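Cell shape-determining protein MreC (Streptococcus pneumoniae, PDB 2QF4) helps form and maintain cell shape, probably as part of the elongasome that synthesises peripheral peptidoglycan. Local coordinates at residues Ile60-Leu63 with Leu64-Glu68; Gly90-Lys93 with Glu94-Val97; Val134-Thr137 with His138-Asp141. All coordinates share one frame; numbering follows the deposited sequence. Where two conformers were deposited one is given.

Interaction 1: Ile60-Leu63 with Leu64-Glu68; sequences IVNL and LTNTE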
loop_
_atom_site.group_PDB
_atom_site.type_symbol
_atom_site.label_atom_id
_atom_site.label_comp_id
_atom_site.label_asym_id
_atom_site.label_seq_id
_atom_site.Cartn_x
_atom_site.Cartn_y
_atom_site.Cartn_z
ATOM N N ILE A 60 -12.913 -2.756 -7.138
ATOM C CA ILE A 60 -12.942 -1.953 -5.926
ATOM C C ILE A 60 -11.526 -1.921 -5.318
ATOM O O ILE A 60 -10.841 -2.957 -5.212
ATOM C CB ILE A 60 -13.937 -2.485 -4.875
ATOM C CG1 ILE A 60 -15.345 -2.617 -5.494
ATOM C CG2 ILE A 60 -13.931 -1.550 -3.645
ATOM C CD1 ILE A 60 -16.410 -3.094 -4.503
ATOM N N VAL A 61 -11.114 -0.719 -4.953
ATOM C CA VAL A 61 -9.818 -0.441 -4.356
ATOM C C VAL A 61 -10.027 0.019 -2.916
ATOM O O VAL A 61 -10.775 0.964 -2.668
ATOM C CB VAL A 61 -9.070 0.647 -5.135
ATOM C CG1 VAL A 61 -7.786 1.108 -4.399
ATOM C CG2 VAL A 61 -8.752 0.160 -6.542
ATOM N N ASN A 62 -9.388 -0.669 -1.968
ATOM C CA ASN A 62 -9.394 -0.308 -0.563
ATOM C C ASN A 62 -8.288 0.677 -0.300
ATOM O O ASN A 62 -7.115 0.388 -0.570
ATOM C CB ASN A 62 -9.182 -1.538 0.279
ATOM C CG ASN A 62 -9.469 -1.274 1.716
ATOM O OD1 ASN A 62 -8.600 -1.422 2.554
ATOM N ND2 ASN A 62 -10.666 -0.818 2.006
ATOM N N LEU A 63 -8.649 1.853 0.190
ATOM C CA LEU A 63 -7.652 2.892 0.344
ATOM C C LEU A 63 -6.763 2.658 1.579
ATOM O O LEU A 63 -7.159 2.054 2.565
ATOM C CB LEU A 63 -8.309 4.288 0.387
ATOM C CG LEU A 63 -9.045 4.684 -0.915
ATOM C CD1 LEU A 63 -9.719 6.054 -0.733
ATOM C CD2 LEU A 63 -8.092 4.774 -2.099
ATOM N N LEU A 64 -5.596 3.272 1.553
ATOM C CA LEU A 64 -4.652 3.156 2.668
ATOM C C LEU A 64 -5.033 3.943 3.906
ATOM O O LEU A 64 -4.424 3.764 4.957
ATOM C CB LEU A 64 -3.261 3.637 2.233
ATOM C CG LEU A 64 -2.528 2.817 1.174
ATOM C CD1 LEU A 64 -1.109 3.405 1.013
ATOM C CD2 LEU A 64 -2.472 1.326 1.498
ATOM N N THR A 65 -6.012 4.824 3.801
ATOM C CA THR A 65 -6.429 5.671 4.921
ATOM C C THR A 65 -7.495 5.035 5.819
ATOM O O THR A 65 -7.962 5.684 6.733
ATOM C CB THR A 65 -6.889 7.011 4.370
ATOM O OG1 THR A 65 -7.854 6.772 3.335
ATOM C CG2 THR A 65 -5.700 7.801 3.798
ATOM N N ASN A 66 -7.821 3.757 5.597
ATOM C CA ASN A 66 -8.715 3.045 6.497
ATOM C C ASN A 66 -8.091 2.787 7.853
ATOM O O ASN A 66 -6.932 2.410 7.968
ATOM C CB ASN A 66 -9.194 1.766 5.861
ATOM C CG ASN A 66 -10.219 2.046 4.831
ATOM O OD1 ASN A 66 -11.341 2.462 5.166
ATOM N ND2 ASN A 66 -9.873 1.865 3.573
ATOM N N THR A 67 -8.876 2.996 8.894
ATOM C CA THR A 67 -8.415 2.841 10.269
ATOM C C THR A 67 -7.754 1.489 10.501
ATOM O O THR A 67 -6.638 1.421 11.010
ATOM C CB THR A 67 -9.583 3.035 11.246
ATOM O OG1 THR A 67 -10.149 4.324 11.004
ATOM C CG2 THR A 67 -9.098 2.890 12.695
ATOM N N GLU A 68 -8.453 0.421 10.127
ATOM C CA GLU A 68 -7.937 -0.921 10.210
ATOM C C GLU A 68 -7.789 -1.477 8.803
ATOM O O GLU A 68 -8.645 -1.248 7.959
ATOM C CB GLU A 68 -8.915 -1.816 10.983
ATOM C CG GLU A 68 -9.044 -1.474 12.430
ATOM C CD GLU A 68 -7.894 -1.960 13.266
ATOM O OE1 GLU A 68 -6.948 -2.604 12.794
ATOM O OE2 GLU A 68 -7.969 -1.737 14.487
HETATM O O HOH W 1 -9.364 -1.563 5.392
#
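Asn-66 reaches back to Leu-63 across a type I beta turn, Leu-63 to Asn-66, where strand 59-63 leaves its barrel. The turn begins a crossing from the first six-stranded antiparallel barrel of MreC to the second. Its one direct hydrogen bond between 60-63 and 64-68 is made by a side chain: Asn-66 ND2 donates to Leu-63 O at 2.9 Å. The bond is bent, with an N-H...O angle of 144°. The donor stands somewhat off the carbonyl plane, and the oxygen lies off the amide plane by a similar amount. With CG anti to the carbonyl carbon (chi1 -75°), the Asn-66 amide is turned back over the turn to Leu-63 O.

Asn-62 lies next to this bond. Its amide plane is almost parallel to that of Asn-66, 4° apart. Asn-62 ND2 and Asn-66 ND2 are 3.2 Å apart; both are donors, so this is proximity without a bond. Leu-63 CB lies 3.9 Å from the hydroxyl oxygen Thr-65 OG1.

Further out, the other end of the Asn-66 amide is held too: OD1 accepts from Gln-23 N. With both ends engaged, the amide has little freedom to rotate. Gln-23 thus meets both partners, since its backbone also bonds with that of Leu-63. Leu-64 is buried and packs on Leu-47 of the first barrel and Leu-151 of the second. Beyond the turn, water 1 donates to Asn-62 OD1 at 2.9 Å and to Glu-68 O at 2.7 Å.

Interaction 2: Gly90-Lys93 with Glu94-Val97; sequences GYDK and ENDV
With CG anti to the backbone N (chi1 179°), Asp-92 sends its carboxylate over the hairpin turn, within reach of Glu-94 and Asn-95. Asp-92 OD2 accepts from two backbone amides, Glu-94 N at 2.9 Å and Asn-95 N at 3.0 Å. The first comes nearly along the C-O axis, the second from above the carboxylate plane. The other oxygen, Asp-92 OD1, takes Asn-95 ND2 at 2.9 Å in an almost straight bond (177°). The amide of Asn-95 stands steeply to the carboxylate, with planes 79° apart.

The turn closes a beta hairpin between strands 82-92 and 97-101. Asp-92 and Val-97 form an antiparallel hydrogen-bonded pair, with Asp-92 N to Val-97 O at 2.8 Å and Val-97 N to Asp-92 O at 3.2 Å. Asp-96 joins Val-97 opposite Asp-92, a G1 beta bulge. Val-97 O lies over one face of the Tyr-91 ring, 3.3 Å from CD2. At the far end of the ring, Tyr-91 OH touches Asp-96 CA at 3.3 Å. Lys-93 CG lies at the ring edge, and Lys-93 NZ donates to Thr-65 O.

Water 2 also donates to Asp-92 OD2, at 2.8 Å. Three direct N-H donors and this water thus surround the Asp-92 carboxylate. The N-H donors would probably stabilise its negative charge.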
loop_
_atom_site.group_PDB
_atom_site.type_symbol
_atom_site.label_atom_id
_atom_site.label_comp_id
_atom_site.label_asym_id
_atom_site.label_seq_id
_atom_site.Cartn_x
_atom_site.Cartn_y
_atom_site.Cartn_z
ATOM N N GLY A 90 -2.916 -0.379 9.300
ATOM C CA GLY A 90 -3.996 0.598 9.439
ATOM C C GLY A 90 -3.500 1.998 9.299
ATOM O O GLY A 90 -2.395 2.215 8.797
ATOM N N TYR A 91 -4.308 2.942 9.748
ATOM C CA TYR A 91 -4.073 4.360 9.530
ATOM C C TYR A 91 -4.670 5.101 10.703
ATOM O O TYR A 91 -5.783 4.788 11.138
ATOM C CB TYR A 91 -4.704 4.857 8.221
ATOM C CG TYR A 91 -4.418 6.269 7.844
ATOM C CD1 TYR A 91 -5.318 7.276 8.140
ATOM C CD2 TYR A 91 -3.272 6.607 7.162
ATOM C CE1 TYR A 91 -5.075 8.593 7.769
ATOM C CE2 TYR A 91 -3.024 7.942 6.803
ATOM C CZ TYR A 91 -3.931 8.902 7.144
ATOM O OH TYR A 91 -3.750 10.215 6.768
ATOM N N ASP A 92 -3.914 6.046 11.240
ATOM C CA ASP A 92 -4.369 6.892 12.329
ATOM C C ASP A 92 -4.844 8.194 11.752
ATOM O O ASP A 92 -4.050 9.042 11.331
ATOM C CB ASP A 92 -3.216 7.124 13.268
ATOM C CG ASP A 92 -3.573 8.031 14.467
ATOM O OD1 ASP A 92 -2.812 7.985 15.435
ATOM O OD2 ASP A 92 -4.562 8.780 14.414
ATOM N N LYS A 93 -6.172 8.331 11.692
ATOM C CA LYS A 93 -6.805 9.457 11.062
ATOM C C LYS A 93 -6.580 10.767 11.804
ATOM O O LYS A 93 -6.560 11.812 11.190
ATOM C CB LYS A 93 -8.312 9.188 10.903
ATOM C CG LYS A 93 -8.576 7.982 10.017
ATOM C CD LYS A 93 -10.042 7.545 10.025
ATOM C CE LYS A 93 -10.324 6.643 8.897
ATOM N NZ LYS A 93 -10.150 7.371 7.600
ATOM N N GLU A 94 -6.336 10.712 13.098
ATOM C CA GLU A 94 -6.153 11.934 13.889
ATOM C C GLU A 94 -4.706 12.445 13.826
ATOM O O GLU A 94 -4.467 13.621 14.086
ATOM C CB GLU A 94 -6.550 11.691 15.351
ATOM C CG GLU A 94 -7.996 11.128 15.699
ATOM C CD GLU A 94 -8.303 11.311 17.169
ATOM O OE1 GLU A 94 -7.489 10.900 18.025
ATOM O OE2 GLU A 94 -9.412 11.802 17.475
ATOM N N ASN A 95 -3.721 11.576 13.575
ATOM C CA ASN A 95 -2.338 11.971 13.405
ATOM C C ASN A 95 -1.894 11.889 11.945
ATOM O O ASN A 95 -0.756 12.207 11.650
ATOM C CB ASN A 95 -1.452 11.108 14.305
ATOM C CG ASN A 95 -1.639 11.460 15.780
ATOM O OD1 ASN A 95 -1.356 12.604 16.163
ATOM N ND2 ASN A 95 -2.191 10.562 16.552
ATOM N N ASP A 96 -2.811 11.521 11.059
ATOM C CA ASP A 96 -2.578 11.456 9.594
ATOM C C ASP A 96 -1.307 10.655 9.239
ATOM O O ASP A 96 -0.445 11.085 8.485
ATOM C CB ASP A 96 -2.611 12.869 8.962
ATOM C CG ASP A 96 -3.968 13.539 9.094
ATOM O OD1 ASP A 96 -5.008 12.858 9.256
ATOM O OD2 ASP A 96 -3.984 14.782 8.994
ATOM N N VAL A 97 -1.252 9.439 9.754
ATOM C CA VAL A 97 -0.137 8.551 9.484
ATOM C C VAL A 97 -0.597 7.114 9.298
ATOM O O VAL A 97 -1.489 6.613 9.977
ATOM C CB VAL A 97 0.937 8.596 10.624
ATOM C CG1 VAL A 97 1.718 9.910 10.582
ATOM C CG2 VAL A 97 0.334 8.329 12.004
HETATM O O HOH W 2 -5.607 8.964 17.054
#

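Interaction 3: Val134-Thr137 with His138-Asp141; sequences VATT and HSTD. With EDO (1,2-ethanediol), chain D.
Ser-139 OG is approached by three groups. Water 3 is 2.7 Å from it, and Thr-136 OG1 and 1,2-ethanediol O1 each lie at 2.8 Å. The same water donates to Thr-136 O at 3.1 Å, so it joins the end of the strand to the loop. OG lies beside its own backbone N (Ser-139 chi1 -54°), which places it on the side of Thr-136.

The ethanediol, probably from the crystallisation liquor, sits over two successive backbone amides. Ser-139 N donates to its O1 at 3.0 Å, a fairly straight bond at 160°. His-138 N donates to its O2 at 2.9 Å, a more bent one.

Thr-137 and His-138 lie side by side and point the same way. Thr-137 CG2 rests over one face of the His-138 imidazole, 4.0 Å from CD2 and offset toward the rim. Both side chains also touch Glu-146 on the neighbouring strand.

Past this point, Asp-141 OD2 is hydrogen-bonded to Thr-144 OG1. The strand end thus runs into a type I beta turn, His-138 to Asp-141, closed by Asp-141 N to His-138 O at 3.1 Å, in the loop joining antiparallel strands 126-137 and 146-151 of the second barrel.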
loop_
_atom_site.group_PDB
_atom_site.type_symbol
_atom_site.label_atom_id
_atom_site.label_comp_id
_atom_site.label_asym_id
_atom_site.label_seq_id
_atom_site.Cartn_x
_atom_site.Cartn_y
_atom_site.Cartn_z
ATOM N N VAL A 134 7.775 8.779 9.930
ATOM C CA VAL A 134 7.645 9.802 10.965
ATOM C C VAL A 134 8.395 9.374 12.216
ATOM O O VAL A 134 9.326 10.046 12.648
ATOM C CB VAL A 134 6.155 10.117 11.246
ATOM C CG1 VAL A 134 5.993 11.040 12.449
ATOM C CG2 VAL A 134 5.512 10.720 10.018
ATOM N N ALA A 135 8.001 8.247 12.805
ATOM C CA ALA A 135 8.597 7.775 14.064
ATOM C C ALA A 135 8.285 6.321 14.285
ATOM O O ALA A 135 7.542 5.714 13.521
ATOM C CB ALA A 135 8.086 8.633 15.249
ATOM N N THR A 136 8.881 5.778 15.328
ATOM C CA THR A 136 8.512 4.474 15.816
ATOM C C THR A 136 7.903 4.591 17.204
ATOM O O THR A 136 8.172 5.528 17.945
ATOM C CB THR A 136 9.691 3.496 15.868
ATOM O OG1 THR A 136 10.619 3.915 16.856
ATOM C CG2 THR A 136 10.395 3.393 14.528
ATOM N N THR A 137 7.071 3.623 17.556
ATOM C CA THR A 137 6.518 3.548 18.891
ATOM C C THR A 137 6.540 2.085 19.312
ATOM O O THR A 137 6.847 1.159 18.532
ATOM C CB THR A 137 5.120 4.214 19.001
ATOM O OG1 THR A 137 4.784 4.373 20.385
ATOM C CG2 THR A 137 4.040 3.407 18.299
ATOM N N HIS A 138 6.316 1.851 20.603
ATOM C CA HIS A 138 6.570 0.526 21.194
ATOM C C HIS A 138 7.996 0.092 20.854
ATOM O O HIS A 138 8.276 -1.068 20.590
ATOM C CB HIS A 138 5.555 -0.534 20.772
ATOM C CG HIS A 138 4.128 -0.110 20.934
ATOM N ND1 HIS A 138 3.642 0.426 22.105
ATOM C CD2 HIS A 138 3.105 -0.085 20.052
ATOM C CE1 HIS A 138 2.363 0.715 21.950
ATOM N NE2 HIS A 138 2.008 0.407 20.717
ATOM N N SER A 139 8.916 1.052 20.907
ATOM C CA SER A 139 10.207 0.934 20.257
ATOM C C SER A 139 11.141 -0.060 20.906
ATOM O O SER A 139 12.033 -0.560 20.215
ATOM C CB SER A 139 10.862 2.325 20.147
ATOM O OG SER A 139 10.011 3.302 19.512
ATOM N N THR A 140 10.915 -0.371 22.192
ATOM C CA THR A 140 11.730 -1.356 22.913
ATOM C C THR A 140 11.027 -2.714 23.088
ATOM O O THR A 140 11.568 -3.615 23.750
ATOM C CB THR A 140 12.208 -0.806 24.306
ATOM O OG1 THR A 140 11.077 -0.576 25.134
ATOM C CG2 THR A 140 13.006 0.486 24.149
ATOM N N ASP A 141 9.825 -2.874 22.540
ATOM C CA ASP A 141 9.098 -4.143 22.626
ATOM C C ASP A 141 9.879 -5.214 21.872
ATOM O O ASP A 141 10.502 -4.950 20.837
ATOM C CB ASP A 141 7.716 -4.074 21.997
ATOM C CG ASP A 141 6.692 -3.307 22.810
ATOM O OD1 ASP A 141 7.036 -2.626 23.778
ATOM O OD2 ASP A 141 5.520 -3.359 22.387
HETATM C C1 EDO D . 8.488 3.309 23.168
HETATM O O1 EDO D . 8.607 3.917 21.904
HETATM C C2 EDO D . 7.168 3.587 23.818
HETATM O O2 EDO D . 6.035 3.287 23.079
HETATM O O HOH W 3 9.257 5.546 20.901
#

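Overall arrangement
The three contacts come in series along the chain. Interaction 1 is at the end of strand 59-63, where the chain crosses from the first six-stranded barrel to the second. Interactions 2 and 3 are loop ends of the second barrel and reach the same sheet. The centres of 1 and 2 are about 12 Å apart, and the two touch: Thr-67 O meets Tyr-91 N in a probable hydrogen bond. Interaction 3 is about 15 Å from interaction 2 between centres, and Val-97 packs on Val-134. Interactions 1 and 3 do not touch. In this major extracellular domain, related to the alpha-lytic protease fold, interactions 1 and 2 mark one place where the crossing segment packs against the second barrel.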